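Local coordinates for protein phosphoribosylformylglycinamidine synthase 2 (Thermus thermophilus, PDB 3VIU) that belongs to the AIR synthase-related (PurM-like) family, carries that two-domain unit twice in one chain, and binds ADP and magnesium, at residues Phe82-Asn88 with Val520-Ser525; Thr484-Gly490 with Ile535-Met540; Ile106-Ile110 with Ala175-Gly179. The contacts are given in a common frame with arbitrary orientation. Residue numbers count along the deposited sequence, not the author numbering.

In the fold
From the N terminus, strand 78-86 supplies the first half of contact 1. Helix 95-112 and strand 172-182 then meet in contact 3, whose loop of about 65 residues lies inside the far longer one closed by contact 1. Much later strand 479-488 opens contact 2. Strand 519-525 returns to strand 78-86 and closes contact 1 after 431 intervening residues, before segment 535-540 completes contact 2, so these two contacts cross. Contact 3 joins helix to sheet in the first PurM-like N-terminal domain, contact 2 pairs strands within the second, and contact 1 ties the two sheets together. All three touch ADP, and backbone pairing links L487 with N523 and S525, and K83 with C177.

Contact 1 (Phe82-Asn88 with Val520-Ser525); sequences FKIESHN and VSGNVS. With ADP (adenosine-5'-diphosphate), chain B; PO4 (phosphate ion), chain C.
Strands 82-86 and 520-525 run parallel within 3°, axes 5.4 Å apart, yet belong to different sheets and meet through side chains instead of backbone pairing. K83 faces S521, I84 G522 and E85 N523, CA atoms 5.4-5.7 Å apart. At one end F82 CZ rests on V520 CG1 (3.6 Å), and S521 OG lies 3.0 Å from F82 O while hydrogen-bonded to T484. This parallel seam joins two PurM-like N-terminal domains, consistent with an internal pseudo-dimer. N523 (chi1 t) gives a weak bond from ND2 to S86 OG (3.0 Å), and N88 ND2 another to S525 OG (2.8 Å); N88 OD1 is held by V173. ADP spans the seam: K83, all-trans, extends NZ to 2.7 Å from ADP O2B, and G522 N donates to O2' (3.2 Å). Glycine suits position 522, since a CB there would come 2.6 Å from N1 of ADP. A phosphate, probably from the crystallisation liquor, bridges S86 OG (2.6 Å to O1) and S525 OG (2.6 Å to O3).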
loop_
_atom_site.group_PDB
_atom_site.type_symbol
_atom_site.label_atom_id
_atom_site.label_comp_id
_atom_site.label_asym_id
_atom_site.label_seq_id
_atom_site.Cartn_x
_atom_site.Cartn_y
_atom_site.Cartn_z
ATOM N N PHE A 82 0.552 -3.001 -9.929
ATOM C CA PHE A 82 0.550 -2.246 -8.693
ATOM C C PHE A 82 1.393 -2.924 -7.636
ATOM O O PHE A 82 1.729 -4.102 -7.743
ATOM C CB PHE A 82 -0.879 -2.006 -8.184
ATOM C CG PHE A 82 -1.628 -3.258 -7.814
ATOM C CD1 PHE A 82 -2.080 -4.137 -8.792
ATOM C CD2 PHE A 82 -1.919 -3.537 -6.485
ATOM C CE1 PHE A 82 -2.813 -5.274 -8.447
ATOM C CE2 PHE A 82 -2.653 -4.671 -6.132
ATOM C CZ PHE A 82 -3.100 -5.538 -7.114
ATOM N N LYS A 83 1.742 -2.155 -6.616
ATOM C CA LYS A 83 2.564 -2.653 -5.532
ATOM C C LYS A 83 2.688 -1.572 -4.470
ATOM O O LYS A 83 2.451 -0.389 -4.739
ATOM C CB LYS A 83 3.950 -3.008 -6.064
ATOM C CG LYS A 83 4.900 -3.542 -5.021
ATOM C CD LYS A 83 6.314 -3.518 -5.559
ATOM C CE LYS A 83 7.321 -3.802 -4.473
ATOM N NZ LYS A 83 8.689 -3.539 -4.980
ATOM N N ILE A 84 3.057 -1.983 -3.265
ATOM C CA ILE A 84 3.233 -1.049 -2.167
ATOM C C ILE A 84 4.627 -1.277 -1.590
ATOM O O ILE A 84 5.087 -2.415 -1.483
ATOM C CB ILE A 84 2.129 -1.242 -1.091
ATOM C CG1 ILE A 84 2.188 -0.112 -0.066
ATOM C CG2 ILE A 84 2.282 -2.590 -0.411
ATOM C CD1 ILE A 84 1.053 -0.155 0.934
ATOM N N GLU A 85 5.304 -0.185 -1.256
ATOM C CA GLU A 85 6.664 -0.212 -0.714
ATOM C C GLU A 85 6.664 0.595 0.569
ATOM O O GLU A 85 5.676 1.229 0.904
ATOM C CB GLU A 85 7.644 0.477 -1.681
ATOM C CG GLU A 85 8.520 -0.395 -2.577
ATOM C CD GLU A 85 9.528 0.455 -3.373
ATOM O OE1 GLU A 85 10.326 -0.103 -4.162
ATOM O OE2 GLU A 85 9.524 1.698 -3.201
ATOM N N SER A 86 7.792 0.594 1.264
ATOM C CA SER A 86 7.931 1.370 2.488
ATOM C C SER A 86 9.261 2.147 2.471
ATOM O O SER A 86 10.222 1.741 1.810
ATOM C CB SER A 86 7.890 0.451 3.711
ATOM O OG SER A 86 9.134 -0.195 3.912
ATOM N N HIS A 87 9.294 3.276 3.175
ATOM C CA HIS A 87 10.496 4.102 3.291
ATOM C C HIS A 87 10.451 4.676 4.698
ATOM O O HIS A 87 10.562 5.888 4.906
ATOM C CB HIS A 87 10.507 5.239 2.252
ATOM C CG HIS A 87 11.586 5.104 1.219
ATOM N ND1 HIS A 87 11.574 4.121 0.250
ATOM C CD2 HIS A 87 12.728 5.807 1.024
ATOM C CE1 HIS A 87 12.661 4.224 -0.495
ATOM N NE2 HIS A 87 13.379 5.238 -0.046
ATOM N N ASN A 88 10.293 3.775 5.662
ATOM C CA ASN A 88 10.185 4.144 7.060
ATOM C C ASN A 88 11.393 4.837 7.665
ATOM O O ASN A 88 11.349 6.042 7.921
ATOM C CB ASN A 88 9.828 2.913 7.891
ATOM C CG ASN A 88 8.605 2.182 7.355
ATOM O OD1 ASN A 88 7.647 2.805 6.880
ATOM N ND2 ASN A 88 8.626 0.858 7.441
ATOM N N VAL A 520 -0.331 -10.431 -5.089
ATOM C CA VAL A 520 0.290 -10.318 -6.385
ATOM C C VAL A 520 1.645 -9.629 -6.226
ATOM O O VAL A 520 2.511 -9.704 -7.100
ATOM C CB VAL A 520 -0.659 -9.554 -7.328
ATOM C CG1 VAL A 520 -0.532 -8.061 -7.121
ATOM C CG2 VAL A 520 -0.415 -9.975 -8.741
ATOM N N SER A 521 1.824 -8.975 -5.082
ATOM C CA SER A 521 3.063 -8.276 -4.770
ATOM C C SER A 521 2.968 -7.713 -3.368
ATOM O O SER A 521 1.927 -7.826 -2.707
ATOM C CB SER A 521 3.313 -7.131 -5.753
ATOM O OG SER A 521 2.367 -6.094 -5.579
ATOM N N GLY A 522 4.049 -7.097 -2.907
ATOM C CA GLY A 522 4.033 -6.534 -1.575
ATOM C C GLY A 522 5.405 -6.118 -1.099
ATOM O O GLY A 522 6.345 -6.046 -1.882
ATOM N N ASN A 523 5.512 -5.857 0.197
ATOM C CA ASN A 523 6.759 -5.429 0.796
ATOM C C ASN A 523 6.810 -5.867 2.245
ATOM O O ASN A 523 5.792 -6.200 2.845
ATOM C CB ASN A 523 6.874 -3.909 0.739
ATOM C CG ASN A 523 8.188 -3.410 1.302
ATOM O OD1 ASN A 523 9.249 -3.733 0.779
ATOM N ND2 ASN A 523 8.126 -2.629 2.379
ATOM N N VAL A 524 8.010 -5.864 2.809
ATOM C CA VAL A 524 8.188 -6.241 4.201
ATOM C C VAL A 524 9.247 -5.362 4.819
ATOM O O VAL A 524 10.385 -5.350 4.369
ATOM C CB VAL A 524 8.629 -7.718 4.358
ATOM C CG1 VAL A 524 8.934 -8.027 5.824
ATOM C CG2 VAL A 524 7.542 -8.635 3.842
ATOM N N SER A 525 8.861 -4.621 5.850
ATOM C CA SER A 525 9.788 -3.752 6.563
ATOM C C SER A 525 9.840 -4.224 8.009
ATOM O O SER A 525 8.833 -4.190 8.714
ATOM C CB SER A 525 9.316 -2.301 6.509
ATOM O OG SER A 525 10.157 -1.485 7.295
HETATM P PB ADP B . 12.140 -3.524 -4.815
HETATM O O1B ADP B . 13.371 -3.537 -3.976
HETATM O O2B ADP B . 11.093 -2.464 -4.205
HETATM O O3B ADP B . 12.567 -3.093 -6.388
HETATM P PA ADP B . 11.810 -5.903 -3.520
HETATM O O1A ADP B . 13.074 -6.652 -3.758
HETATM O O2A ADP B . 12.002 -4.954 -2.220
HETATM O O3A ADP B . 11.444 -5.008 -4.848
HETATM O "O5'" ADP B . 10.555 -6.904 -3.212
HETATM C "C5'" ADP B . 10.973 -8.271 -3.394
HETATM C "C4'" ADP B . 9.939 -9.123 -4.188
HETATM O "O4'" ADP B . 9.134 -9.945 -3.284
HETATM C "C3'" ADP B . 8.922 -8.293 -5.012
HETATM O "O3'" ADP B . 8.568 -9.012 -6.202
HETATM C "C2'" ADP B . 7.746 -8.125 -4.050
HETATM O "O2'" ADP B . 6.515 -7.878 -4.735
HETATM C "C1'" ADP B . 7.753 -9.439 -3.265
HETATM N N9 ADP B . 7.286 -9.247 -1.884
HETATM C C8 ADP B . 7.996 -8.695 -0.856
HETATM N N7 ADP B . 7.284 -8.680 0.234
HETATM C C5 ADP B . 6.073 -9.218 -0.017
HETATM C C6 ADP B . 4.906 -9.466 0.751
HETATM N N6 ADP B . 4.861 -9.126 2.091
HETATM N N1 ADP B . 3.842 -10.041 0.148
HETATM C C2 ADP B . 3.864 -10.379 -1.150
HETATM N N3 ADP B . 4.942 -10.162 -1.907
HETATM C C4 ADP B . 6.052 -9.593 -1.389
HETATM P P PO4 C . 12.345 0.596 5.474
HETATM O O1 PO4 C . 10.998 1.090 5.116
HETATM O O2 PO4 C . 12.929 1.465 6.521
HETATM O O3 PO4 C . 12.243 -0.790 5.986
HETATM O O4 PO4 C . 13.216 0.615 4.271
HETATM O O HOH W 1 10.578 -1.146 0.596
#

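Contact 2 (Thr484-Gly490 with Ile535-Met540); sequences TDGLNLG and IPPTAM. With ADP (adenosine-5'-diphosphate), chain B.
N488, M540 and I535 bury the most surface where strands 484-488 and 538-540 run antiparallel at 158°, axes 4.5 Å apart. N488 forms a hydrogen-bonded pair with T538: N488 N to T538 O is 2.8 Å and T538 N to N488 O 2.9 Å. Its chi1 is m, which brings ND2 back for a weak bond to T538 O (3.3 Å) and to 3.6 Å from the SE atom of M540, while OD1 accepts from N88. M540, modelled as selenomethionine, pairs with G486 in the same way (G486 N to M540 O 2.9 Å, M540 N to G486 O 3.0 Å), and its long m,t,t side chain lies on the N488 face. G486, lacking a side chain, leaves room there for I84. These are neighbouring strands of the six-stranded mixed sheet of the second PurM-like N-terminal domain. On the other face the non-hydrogen-bonded pair L487-A539 draws the CA atoms to 4.5 Å, L487 CD2 touching A539 CB (3.7 Å); D485 beyond it accepts ADP N6 at OD1 (3.0 Å). Beyond the paired residues, I535 (chi1 p, chi2 t) sets its slim CD1 3.7 Å from N488 O, and P537 CB meets L489 CD2 (3.9 Å). Proline suits this end, having no NH to leave unmatched. A water accepts from G490 N (3.0 Å) and donates to I535 O (2.7 Å).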
loop_
_atom_site.group_PDB
_atom_site.type_symbol
_atom_site.label_atom_id
_atom_site.label_comp_id
_atom_site.label_asym_id
_atom_site.label_seq_id
_atom_site.Cartn_x
_atom_site.Cartn_y
_atom_site.Cartn_z
ATOM N N THR A 484 -2.058 -6.275 -2.493
ATOM C CA THR A 484 -0.635 -6.058 -2.287
ATOM C C THR A 484 -0.556 -5.762 -0.786
ATOM O O THR A 484 -1.408 -5.047 -0.247
ATOM C CB THR A 484 -0.148 -4.837 -3.110
ATOM O OG1 THR A 484 1.273 -4.699 -2.983
ATOM C CG2 THR A 484 -0.832 -3.561 -2.625
ATOM N N ASP A 485 0.434 -6.327 -0.100
ATOM C CA ASP A 485 0.552 -6.098 1.332
ATOM C C ASP A 485 1.897 -5.532 1.742
ATOM O O ASP A 485 2.948 -6.121 1.467
ATOM C CB ASP A 485 0.310 -7.393 2.105
ATOM C CG ASP A 485 1.351 -8.448 1.807
ATOM O OD1 ASP A 485 1.983 -8.963 2.756
ATOM O OD2 ASP A 485 1.539 -8.767 0.615
ATOM N N GLY A 486 1.857 -4.374 2.392
ATOM C CA GLY A 486 3.069 -3.756 2.871
ATOM C C GLY A 486 3.157 -4.083 4.347
ATOM O O GLY A 486 2.470 -3.474 5.160
ATOM N N LEU A 487 3.982 -5.062 4.701
ATOM C CA LEU A 487 4.132 -5.434 6.100
ATOM C C LEU A 487 5.159 -4.540 6.791
ATOM O O LEU A 487 6.227 -4.269 6.242
ATOM C CB LEU A 487 4.567 -6.899 6.216
ATOM C CG LEU A 487 3.698 -7.940 5.493
ATOM C CD1 LEU A 487 4.210 -9.332 5.832
ATOM C CD2 LEU A 487 2.228 -7.796 5.894
ATOM N N ASN A 488 4.819 -4.082 7.992
ATOM C CA ASN A 488 5.696 -3.238 8.806
ATOM C C ASN A 488 5.586 -3.756 10.234
ATOM O O ASN A 488 4.505 -3.751 10.819
ATOM C CB ASN A 488 5.234 -1.788 8.756
ATOM C CG ASN A 488 5.124 -1.263 7.339
ATOM O OD1 ASN A 488 6.086 -0.757 6.775
ATOM N ND2 ASN A 488 3.945 -1.402 6.751
ATOM N N LEU A 489 6.701 -4.217 10.786
ATOM C CA LEU A 489 6.726 -4.754 12.137
ATOM C C LEU A 489 8.030 -4.446 12.857
ATOM O O LEU A 489 8.942 -3.821 12.300
ATOM C CB LEU A 489 6.520 -6.269 12.109
ATOM C CG LEU A 489 5.134 -6.742 11.660
ATOM C CD1 LEU A 489 5.240 -7.306 10.252
ATOM C CD2 LEU A 489 4.590 -7.792 12.621
ATOM N N GLY A 490 8.102 -4.881 14.110
ATOM C CA GLY A 490 9.294 -4.667 14.895
ATOM C C GLY A 490 10.278 -5.749 14.524
ATOM O O GLY A 490 10.108 -6.446 13.518
ATOM N N ILE A 535 6.303 -1.175 17.095
ATOM C CA ILE A 535 5.171 -0.469 16.497
ATOM C C ILE A 535 4.039 -1.473 16.419
ATOM O O ILE A 535 4.271 -2.672 16.468
ATOM C CB ILE A 535 5.447 -0.010 15.047
ATOM C CG1 ILE A 535 5.747 -1.235 14.180
ATOM C CG2 ILE A 535 6.591 1.017 15.012
ATOM C CD1 ILE A 535 5.893 -0.938 12.717
ATOM N N PRO A 536 2.792 -0.996 16.326
ATOM C CA PRO A 536 1.680 -1.944 16.233
ATOM C C PRO A 536 1.908 -2.723 14.946
ATOM O O PRO A 536 2.350 -2.149 13.962
ATOM C CB PRO A 536 0.461 -1.032 16.119
ATOM C CG PRO A 536 0.863 0.149 16.942
ATOM C CD PRO A 536 2.298 0.382 16.492
ATOM N N PRO A 537 1.646 -4.036 14.940
ATOM C CA PRO A 537 1.857 -4.792 13.700
ATOM C C PRO A 537 1.057 -4.078 12.613
ATOM O O PRO A 537 -0.111 -3.764 12.808
ATOM C CB PRO A 537 1.300 -6.169 14.037
ATOM C CG PRO A 537 1.613 -6.290 15.498
ATOM C CD PRO A 537 1.222 -4.925 16.033
ATOM N N THR A 538 1.684 -3.810 11.476
ATOM C CA THR A 538 0.988 -3.080 10.433
ATOM C C THR A 538 1.042 -3.695 9.041
ATOM O O THR A 538 2.065 -3.639 8.355
ATOM C CB THR A 538 1.518 -1.633 10.355
ATOM O OG1 THR A 538 1.335 -0.993 11.619
ATOM C CG2 THR A 538 0.763 -0.843 9.306
ATOM N N ALA A 539 -0.072 -4.281 8.626
ATOM C CA ALA A 539 -0.167 -4.859 7.300
ATOM C C ALA A 539 -1.050 -3.914 6.490
ATOM O O ALA A 539 -2.278 -3.946 6.599
ATOM C CB ALA A 539 -0.790 -6.250 7.364
HETATM N N MSE A 540 -0.419 -3.058 5.697
HETATM C CA MSE A 540 -1.157 -2.125 4.864
HETATM C C MSE A 540 -1.540 -2.847 3.588
HETATM O O MSE A 540 -0.711 -3.101 2.722
HETATM C CB MSE A 540 -0.302 -0.894 4.591
HETATM C CG MSE A 540 -0.066 -0.097 5.861
HETATM SE SE MSE A 540 1.485 1.060 5.805
HETATM C CE MSE A 540 0.901 2.387 7.105
HETATM P PB ADP B . 12.140 -3.524 -4.815
HETATM O O1B ADP B . 13.371 -3.537 -3.976
HETATM O O2B ADP B . 11.093 -2.464 -4.205
HETATM O O3B ADP B . 12.567 -3.093 -6.388
HETATM P PA ADP B . 11.810 -5.903 -3.520
HETATM O O1A ADP B . 13.074 -6.652 -3.758
HETATM O O2A ADP B . 12.002 -4.954 -2.220
HETATM O O3A ADP B . 11.444 -5.008 -4.848
HETATM O "O5'" ADP B . 10.555 -6.904 -3.212
HETATM C "C5'" ADP B . 10.973 -8.271 -3.394
HETATM C "C4'" ADP B . 9.939 -9.123 -4.188
HETATM O "O4'" ADP B . 9.134 -9.945 -3.284
HETATM C "C3'" ADP B . 8.922 -8.293 -5.012
HETATM O "O3'" ADP B . 8.568 -9.012 -6.202
HETATM C "C2'" ADP B . 7.746 -8.125 -4.050
HETATM O "O2'" ADP B . 6.515 -7.878 -4.735
HETATM C "C1'" ADP B . 7.753 -9.439 -3.265
HETATM N N9 ADP B . 7.286 -9.247 -1.884
HETATM C C8 ADP B . 7.996 -8.695 -0.856
HETATM N N7 ADP B . 7.284 -8.680 0.234
HETATM C C5 ADP B . 6.073 -9.218 -0.017
HETATM C C6 ADP B . 4.906 -9.466 0.751
HETATM N N6 ADP B . 4.861 -9.126 2.091
HETATM N N1 ADP B . 3.842 -10.041 0.148
HETATM C C2 ADP B . 3.864 -10.379 -1.150
HETATM N N3 ADP B . 4.942 -10.162 -1.907
HETATM C C4 ADP B . 6.052 -9.593 -1.389
HETATM O O HOH W 2 5.295 -4.825 15.293
#

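Contact 3 (Ile106-Ile110 with Ala175-Gly179); sequences ILRDI and AMCLG. With ADP (adenosine-5'-diphosphate), chain B.
Helix-on-sheet packing in the first PurM-like N-terminal domain brings helix segment 106-110 against strand segment 175-179, a neighbour of strand 78-86 in a six-stranded mixed sheet. The axes run in the same general direction, crossing at -31° and 8.0 Å apart at closest approach. I106 and I110 stand one helical turn apart, with I110 N bonded to I106 O (3.2 Å), so both CB atoms point at the strand. Between them sits C177, the most deeply embedded residue, whose CB lies 3.5 Å from CG1 of each isoleucine. The two branched side chains adopt different rotamers: I106 is t,p, which sets CG1 3.4 Å from A175 O and leaves CG2 4.2 Å from the CB of A175; I110 is m,m, its chi1 placing CG2 toward G179. L107 starts off with its CB directed away, but an off-rotamer conformation (chi1 -109°, chi2 28°) turns CD1 back to 3.4 Å from C177 SG, and L120 helps to enclose this side. Cysteine, with chi1 t, is compact enough to fit among three larger aliphatic groups. Along the strand A175, C177 and G179 face the helix, whereas M176 and L178 point to the opposite face of the sheet and touch F82. D109 is turned off this interface and lies by ADP, its OD1 3.1 Å from O3B. Small residues at both ends of segment 175-179 admit the helix closely: at G179 a CB would fall 2.4 Å from I110 CG2, and without one the glycine CA lies 3.6 Å from I110 CG2.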
loop_
_atom_site.group_PDB
_atom_site.type_symbol
_atom_site.label_atom_id
_atom_site.label_comp_id
_atom_site.label_asym_id
_atom_site.label_seq_id
_atom_site.Cartn_x
_atom_site.Cartn_y
_atom_site.Cartn_z
ATOM N N ILE A 106 8.672 3.678 -5.923
ATOM C CA ILE A 106 7.480 2.895 -6.237
ATOM C C ILE A 106 7.073 3.128 -7.697
ATOM O O ILE A 106 6.631 2.208 -8.389
ATOM C CB ILE A 106 6.293 3.259 -5.275
ATOM C CG1 ILE A 106 5.192 2.210 -5.378
ATOM C CG2 ILE A 106 5.710 4.622 -5.616
ATOM C CD1 ILE A 106 5.589 0.869 -4.832
ATOM N N LEU A 107 7.249 4.360 -8.162
ATOM C CA LEU A 107 6.910 4.735 -9.533
ATOM C C LEU A 107 7.747 3.957 -10.541
ATOM O O LEU A 107 7.242 3.519 -11.580
ATOM C CB LEU A 107 7.144 6.232 -9.731
ATOM C CG LEU A 107 5.966 7.197 -9.884
ATOM C CD1 LEU A 107 4.733 6.686 -9.171
ATOM C CD2 LEU A 107 6.401 8.566 -9.345
ATOM N N ARG A 108 9.031 3.793 -10.232
ATOM C CA ARG A 108 9.933 3.073 -11.114
ATOM C C ARG A 108 9.609 1.581 -11.181
ATOM O O ARG A 108 9.736 0.968 -12.240
ATOM C CB ARG A 108 11.388 3.297 -10.681
ATOM C CG ARG A 108 11.883 4.715 -10.964
ATOM C CD ARG A 108 13.391 4.818 -10.823
ATOM N NE ARG A 108 13.825 4.777 -9.434
ATOM C CZ ARG A 108 13.717 5.798 -8.586
ATOM N NH1 ARG A 108 14.141 5.665 -7.335
ATOM N NH2 ARG A 108 13.196 6.953 -8.991
ATOM N N ASP A 109 9.178 1.000 -10.062
ATOM C CA ASP A 109 8.819 -0.417 -10.047
ATOM C C ASP A 109 7.642 -0.670 -10.980
ATOM O O ASP A 109 7.593 -1.680 -11.673
ATOM C CB ASP A 109 8.423 -0.880 -8.643
ATOM C CG ASP A 109 9.604 -1.014 -7.713
ATOM O OD1 ASP A 109 10.665 -1.496 -8.159
ATOM O OD2 ASP A 109 9.464 -0.652 -6.527
ATOM N N ILE A 110 6.686 0.250 -10.977
ATOM C CA ILE A 110 5.505 0.131 -11.815
ATOM C C ILE A 110 5.869 0.364 -13.281
ATOM O O ILE A 110 5.358 -0.315 -14.168
ATOM C CB ILE A 110 4.437 1.145 -11.376
ATOM C CG1 ILE A 110 4.051 0.885 -9.912
ATOM C CG2 ILE A 110 3.247 1.100 -12.315
ATOM C CD1 ILE A 110 3.742 -0.551 -9.593
ATOM N N ALA A 175 4.145 3.743 0.211
ATOM C CA ALA A 175 3.518 4.318 -0.967
ATOM C C ALA A 175 3.090 3.220 -1.928
ATOM O O ALA A 175 3.862 2.315 -2.251
ATOM C CB ALA A 175 4.470 5.282 -1.659
HETATM N N MSE A 176 1.848 3.302 -2.377
HETATM C CA MSE A 176 1.319 2.327 -3.307
HETATM C C MSE A 176 1.171 3.007 -4.661
HETATM O O MSE A 176 0.852 4.192 -4.730
HETATM C CB MSE A 176 -0.037 1.836 -2.814
HETATM C CG MSE A 176 -0.685 0.786 -3.685
HETATM SE SE MSE A 176 -2.437 0.333 -2.969
HETATM C CE MSE A 176 -3.133 -0.708 -4.446
ATOM N N CYS A 177 1.420 2.267 -5.738
ATOM C CA CYS A 177 1.282 2.834 -7.064
ATOM C C CYS A 177 0.495 1.951 -8.037
ATOM O O CYS A 177 0.634 0.734 -8.043
ATOM C CB CYS A 177 2.659 3.149 -7.645
ATOM S SG CYS A 177 2.584 4.004 -9.245
ATOM N N LEU A 178 -0.341 2.588 -8.852
ATOM C CA LEU A 178 -1.144 1.899 -9.856
ATOM C C LEU A 178 -0.702 2.338 -11.249
ATOM O O LEU A 178 -0.527 3.533 -11.505
ATOM C CB LEU A 178 -2.633 2.233 -9.690
ATOM C CG LEU A 178 -3.539 1.132 -9.151
ATOM C CD1 LEU A 178 -3.242 0.903 -7.686
ATOM C CD2 LEU A 178 -4.986 1.522 -9.348
ATOM N N GLY A 179 -0.523 1.373 -12.147
ATOM C CA GLY A 179 -0.127 1.694 -13.503
ATOM C C GLY A 179 -0.908 0.848 -14.488
ATOM O O GLY A 179 -1.248 -0.302 -14.183
HETATM P PB ADP B . 12.140 -3.524 -4.815
HETATM O O1B ADP B . 13.371 -3.537 -3.976
HETATM O O2B ADP B . 11.093 -2.464 -4.205
HETATM O O3B ADP B . 12.567 -3.093 -6.388
HETATM P PA ADP B . 11.810 -5.903 -3.520
HETATM O O1A ADP B . 13.074 -6.652 -3.758
HETATM O O2A ADP B . 12.002 -4.954 -2.220
HETATM O O3A ADP B . 11.444 -5.008 -4.848
HETATM O "O5'" ADP B . 10.555 -6.904 -3.212
HETATM C "C5'" ADP B . 10.973 -8.271 -3.394
HETATM C "C4'" ADP B . 9.939 -9.123 -4.188
HETATM O "O4'" ADP B . 9.134 -9.945 -3.284
HETATM C "C3'" ADP B . 8.922 -8.293 -5.012
HETATM O "O3'" ADP B . 8.568 -9.012 -6.202
HETATM C "C2'" ADP B . 7.746 -8.125 -4.050
HETATM O "O2'" ADP B . 6.515 -7.878 -4.735
HETATM C "C1'" ADP B . 7.753 -9.439 -3.265
HETATM N N9 ADP B . 7.286 -9.247 -1.884
HETATM C C8 ADP B . 7.996 -8.695 -0.856
HETATM N N7 ADP B . 7.284 -8.680 0.234
HETATM C C5 ADP B . 6.073 -9.218 -0.017
HETATM C C6 ADP B . 4.906 -9.466 0.751
HETATM N N6 ADP B . 4.861 -9.126 2.091
HETATM N N1 ADP B . 3.842 -10.041 0.148
HETATM C C2 ADP B . 3.864 -10.379 -1.150
HETATM N N3 ADP B . 4.942 -10.162 -1.907
HETATM C C4 ADP B . 6.052 -9.593 -1.389
#